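Local structure of putative nitrate transport protein (Thermoplasma volcanium, 3MST) at residues 90-95 against 103-108. The protein probably takes part in solute transport, perhaps of nitrate, but belongs to a family of unknown function and has no established substrate. Sequence-based numbering, arbitrary orientation.
With EDO (1,2-ethanediol), chain J.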
ATOM      1  N   GLY A  90       8.548 -16.968  17.733  1.00 12.45           N
ATOM      2  CA  GLY A  90       7.369 -16.686  18.531  1.00 12.44           C
ATOM      3  C   GLY A  90       6.905 -15.252  18.701  1.00  9.50           C
ATOM      4  O   GLY A  90       5.871 -14.975  19.309  1.00 11.12           O
ATOM      5  N   ARG A  91       7.698 -14.310  18.165  1.00 11.12           N
ATOM      6  CA  ARG A  91       7.283 -12.904  18.177  1.00 10.12           C
ATOM      7  C   ARG A  91       7.553 -12.270  16.824  1.00  9.28           C
ATOM      8  O   ARG A  91       8.586 -12.570  16.219  1.00 10.47           O
ATOM      9  CB  ARG A  91       8.077 -12.085  19.209  1.00 10.18           C
ATOM     10  CG  ARG A  91       7.939 -12.533  20.612  1.00 10.82           C
ATOM     11  CD  ARG A  91       8.658 -11.571  21.558  1.00 10.74           C
ATOM     12  NE  ARG A  91       8.703 -12.132  22.923  1.00 10.55           N
ATOM     13  CZ  ARG A  91       9.419 -11.586  23.898  1.00 11.20           C
ATOM     14  NH1 ARG A  91      10.087 -10.477  23.691  1.00 12.00           N
ATOM     15  NH2 ARG A  91       9.449 -12.129  25.100  1.00 12.67           N
ATOM     16  N   ILE A  92       6.609 -11.456  16.368  1.00  9.03           N
ATOM     17  CA  ILE A  92       6.813 -10.575  15.218  1.00 10.15           C
ATOM     18  C   ILE A  92       6.632  -9.149  15.728  1.00  8.83           C
ATOM     19  O   ILE A  92       5.552  -8.730  16.117  1.00 10.03           O
ATOM     20  CB  ILE A  92       5.814 -10.817  14.052  1.00  9.54           C
ATOM     21  CG1 ILE A  92       5.846 -12.260  13.578  1.00 10.35           C
ATOM     22  CG2 ILE A  92       6.131  -9.817  12.907  1.00 10.91           C
ATOM     23  CD1 ILE A  92       4.725 -12.621  12.544  1.00 11.72           C
ATOM     24  N   TYR A  93       7.739  -8.416  15.739  1.00 10.04           N
ATOM     25  CA  TYR A  93       7.714  -6.984  16.051  1.00  9.82           C
ATOM     26  C   TYR A  93       7.286  -6.214  14.804  1.00  8.35           C
ATOM     27  O   TYR A  93       7.709  -6.584  13.693  1.00  9.68           O
ATOM     28  CB  TYR A  93       9.128  -6.551  16.517  1.00 10.76           C
ATOM     29  CG  TYR A  93       9.416  -6.939  17.961  1.00  9.53           C
ATOM     30  CD1 TYR A  93       9.866  -8.209  18.265  1.00 10.99           C
ATOM     31  CD2 TYR A  93       9.083  -6.082  19.008  1.00 10.46           C
ATOM     32  CE1 TYR A  93      10.070  -8.594  19.577  1.00 10.00           C
ATOM     33  CE2 TYR A  93       9.288  -6.466  20.320  1.00 11.99           C
ATOM     34  CZ  TYR A  93       9.772  -7.739  20.578  1.00  9.80           C
ATOM     35  OH  TYR A  93       9.982  -8.163  21.872  1.00 12.42           O
ATOM     36  N   THR A  94       6.494  -5.172  14.984  1.00  9.04           N
ATOM     37  CA  THR A  94       6.082  -4.355  13.841  1.00  8.73           C
ATOM     38  C   THR A  94       5.821  -2.936  14.299  1.00  9.62           C
ATOM     39  O   THR A  94       6.214  -2.553  15.417  1.00 11.19           O
ATOM     40  CB  THR A  94       4.888  -5.023  13.129  1.00  9.09           C
ATOM     41  OG1 THR A  94       4.706  -4.446  11.828  1.00  9.82           O
ATOM     42  CG2 THR A  94       3.619  -4.949  13.943  1.00 10.23           C
ATOM     43  N   LEU A  95       5.245  -2.147  13.411  1.00  9.72           N
ATOM     44  CA  LEU A  95       4.962  -0.750  13.643  1.00  9.82           C
ATOM     45  C   LEU A  95       3.665  -0.530  14.422  1.00 12.07           C
ATOM     46  O   LEU A  95       3.157  -1.470  15.011  1.00 13.39           O
ATOM     47  CB  LEU A  95       5.059   0.000  12.319  1.00 10.88           C
ATOM     48  CG  LEU A  95       6.436   0.072  11.661  1.00 10.71           C
ATOM     49  CD1 LEU A  95       7.492   0.528  12.658  1.00 13.22           C
ATOM     50  CD2 LEU A  95       6.841  -1.154  10.928  1.00 13.98           C
ATOM     51  N   PHE A 103      -1.410  -4.990  10.375  1.00  9.84           N
ATOM     52  CA  PHE A 103      -2.395  -5.932   9.917  1.00  9.51           C
ATOM     53  C   PHE A 103      -1.682  -7.103   9.214  1.00  8.40           C
ATOM     54  O   PHE A 103      -2.059  -8.278   9.394  1.00 10.02           O
ATOM     55  CB  PHE A 103      -3.422  -5.270   9.017  1.00 11.11           C
ATOM     56  CG  PHE A 103      -4.325  -4.353   9.755  1.00 11.85           C
ATOM     57  CD1 PHE A 103      -4.993  -4.775  10.914  1.00 12.28           C
ATOM     58  CD2 PHE A 103      -4.567  -3.069   9.293  1.00 12.15           C
ATOM     59  CE1 PHE A 103      -5.861  -3.889  11.606  1.00 14.53           C
ATOM     60  CE2 PHE A 103      -5.460  -2.208   9.945  1.00 12.66           C
ATOM     61  CZ  PHE A 103      -6.090  -2.607  11.097  1.00 14.76           C
ATOM     62  N   ASN A 104      -0.674  -6.818   8.400  1.00  9.20           N
ATOM     63  CA  ASN A 104       0.113  -7.867   7.765  1.00  8.19           C
ATOM     64  C   ASN A 104       0.783  -8.777   8.798  1.00  8.72           C
ATOM     65  O   ASN A 104       0.843 -10.003   8.650  1.00  9.57           O
ATOM     66  CB  ASN A 104       1.158  -7.301   6.770  1.00  8.37           C
ATOM     67  CG  ASN A 104       0.552  -6.876   5.488  1.00  9.19           C
ATOM     68  OD1 ASN A 104      -0.454  -7.441   5.063  1.00 10.25           O
ATOM     69  ND2 ASN A 104       1.231  -5.942   4.788  1.00  9.38           N
ATOM     70  N   ALA A 105       1.352  -8.163   9.837  1.00  9.18           N
ATOM     71  CA  ALA A 105       2.009  -8.943  10.897  1.00  9.15           C
ATOM     72  C   ALA A 105       1.025  -9.884  11.572  1.00  8.27           C
ATOM     73  O   ALA A 105       1.345 -11.024  11.890  1.00 10.30           O
ATOM     74  CB  ALA A 105       2.669  -8.033  11.946  1.00  9.86           C
ATOM     75  N   ARG A 106      -0.172  -9.379  11.845  1.00  9.04           N
ATOM     76  CA  ARG A 106      -1.227 -10.217  12.462  1.00 10.40           C
ATOM     77  C   ARG A 106      -1.673 -11.350  11.566  1.00 11.20           C
ATOM     78  O   ARG A 106      -1.935 -12.457  12.058  1.00 12.34           O
ATOM     79  CB  ARG A 106      -2.420  -9.374  12.876  1.00 10.67           C
ATOM     80  CG  ARG A 106      -2.106  -8.458  14.072  1.00 12.01           C
ATOM     81  CD  ARG A 106      -3.240  -7.527  14.427  1.00 12.54           C
ATOM     82  NE  ARG A 106      -4.473  -8.321  14.678  1.00 19.16           N
ATOM     83  CZ  ARG A 106      -5.748  -7.900  14.595  1.00 24.60           C
ATOM     84  NH1 ARG A 106      -6.080  -6.646  14.300  1.00 24.83           N
ATOM     85  NH2 ARG A 106      -6.734  -8.781  14.794  1.00 24.39           N
ATOM     86  N   ILE A 107      -1.709 -11.145  10.262  1.00 10.21           N
ATOM     87  CA  ILE A 107      -2.037 -12.232   9.334  1.00 11.23           C
ATOM     88  C   ILE A 107      -0.925 -13.274   9.344  1.00 10.80           C
ATOM     89  O   ILE A 107      -1.158 -14.472   9.504  1.00 10.73           O
ATOM     90  CB  ILE A 107      -2.260 -11.690   7.887  1.00 11.69           C
ATOM     91  CG1 ILE A 107      -3.549 -10.863   7.898  1.00 14.55           C
ATOM     92  CG2 ILE A 107      -2.170 -12.840   6.831  1.00 13.01           C
ATOM     93  CD1 ILE A 107      -3.771 -10.098   6.715  1.00 16.83           C
ATOM     94  N   LEU A 108       0.320 -12.809   9.287  1.00  9.68           N
ATOM     95  CA  LEU A 108       1.461 -13.670   9.231  1.00  9.32           C
ATOM     96  C   LEU A 108       1.637 -14.449  10.532  1.00  9.87           C
ATOM     97  O   LEU A 108       2.115 -15.624  10.522  1.00 11.47           O
ATOM     98  CB  LEU A 108       2.725 -12.874   8.944  1.00  9.73           C
ATOM     99  CG  LEU A 108       4.019 -13.670   8.787  1.00 10.22           C
ATOM    100  CD1 LEU A 108       3.982 -14.790   7.735  1.00 13.21           C
ATOM    101  CD2 LEU A 108       5.195 -12.709   8.484  1.00 14.45           C
TER
HETATM  102  C1  EDO J 234       6.341 -14.056  23.316  1.00 29.52           C
HETATM  103  O1  EDO J 234       7.548 -14.789  23.144  1.00 15.17           O
HETATM  104  C2  EDO J 234       5.228 -14.867  22.721  1.00 27.72           C
HETATM  105  O2  EDO J 234       5.179 -16.103  23.473  1.00 35.69           O
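Ile-92 and Thr-94 of strand 91-94 meet Ala-105 and Leu-108, which lie one turn apart on helix 100-112. Ile-92 uses both of its branches. Its CG2 methyl, anti to the backbone N, rests 4.0 Å from CB of Ala-105, while CG1, beside the backbone N, carries CD1 to within 4.0 Å of CG of Leu-108, whose branched apolar end it crosses at about a right angle. A beta-branched residue suits this place, since it stays extended in a strand yet reaches two helical positions. The small Ala-105 allows helix and strand axes to come within 8.9 Å; its methyl also meets CG2 of Thr-94, at 3.8 Å. Thr-94 offers this methyl as its nearest atom to the helix, while its hydroxyl is hydrogen-bonded to the carbonyl O of Leu-135 in the neighbouring strand 133-137. Helix and strand run antiparallel at 172°, as expected in the beta-alpha-beta unit that continues into strand 115-118, parallel to strand 91-94.

Tyr-93 points away from the helix, and on that side of the strand Arg-91, extended from CG to NE, is long enough to reach the phenol two residues on. Its NH1 donates to OH of Tyr-93 over 2.9 Å, the oxygen 17° out of the guanidinium plane, whereas NE makes a straighter bond (162°) to O1 of a 1,2-ethanediol, probably from the crystallisation liquor, that oxygen lying in plane at the guanidinium edge. A leucine in place of Arg-91 would probably leave the Tyr-93 hydroxyl without this donor. No hydrogen bond joins strand and helix here: the buried interface rests on van der Waals contact between apolar groups, and the polar groups of Thr-94 and Arg-91 find their partners away from the helix.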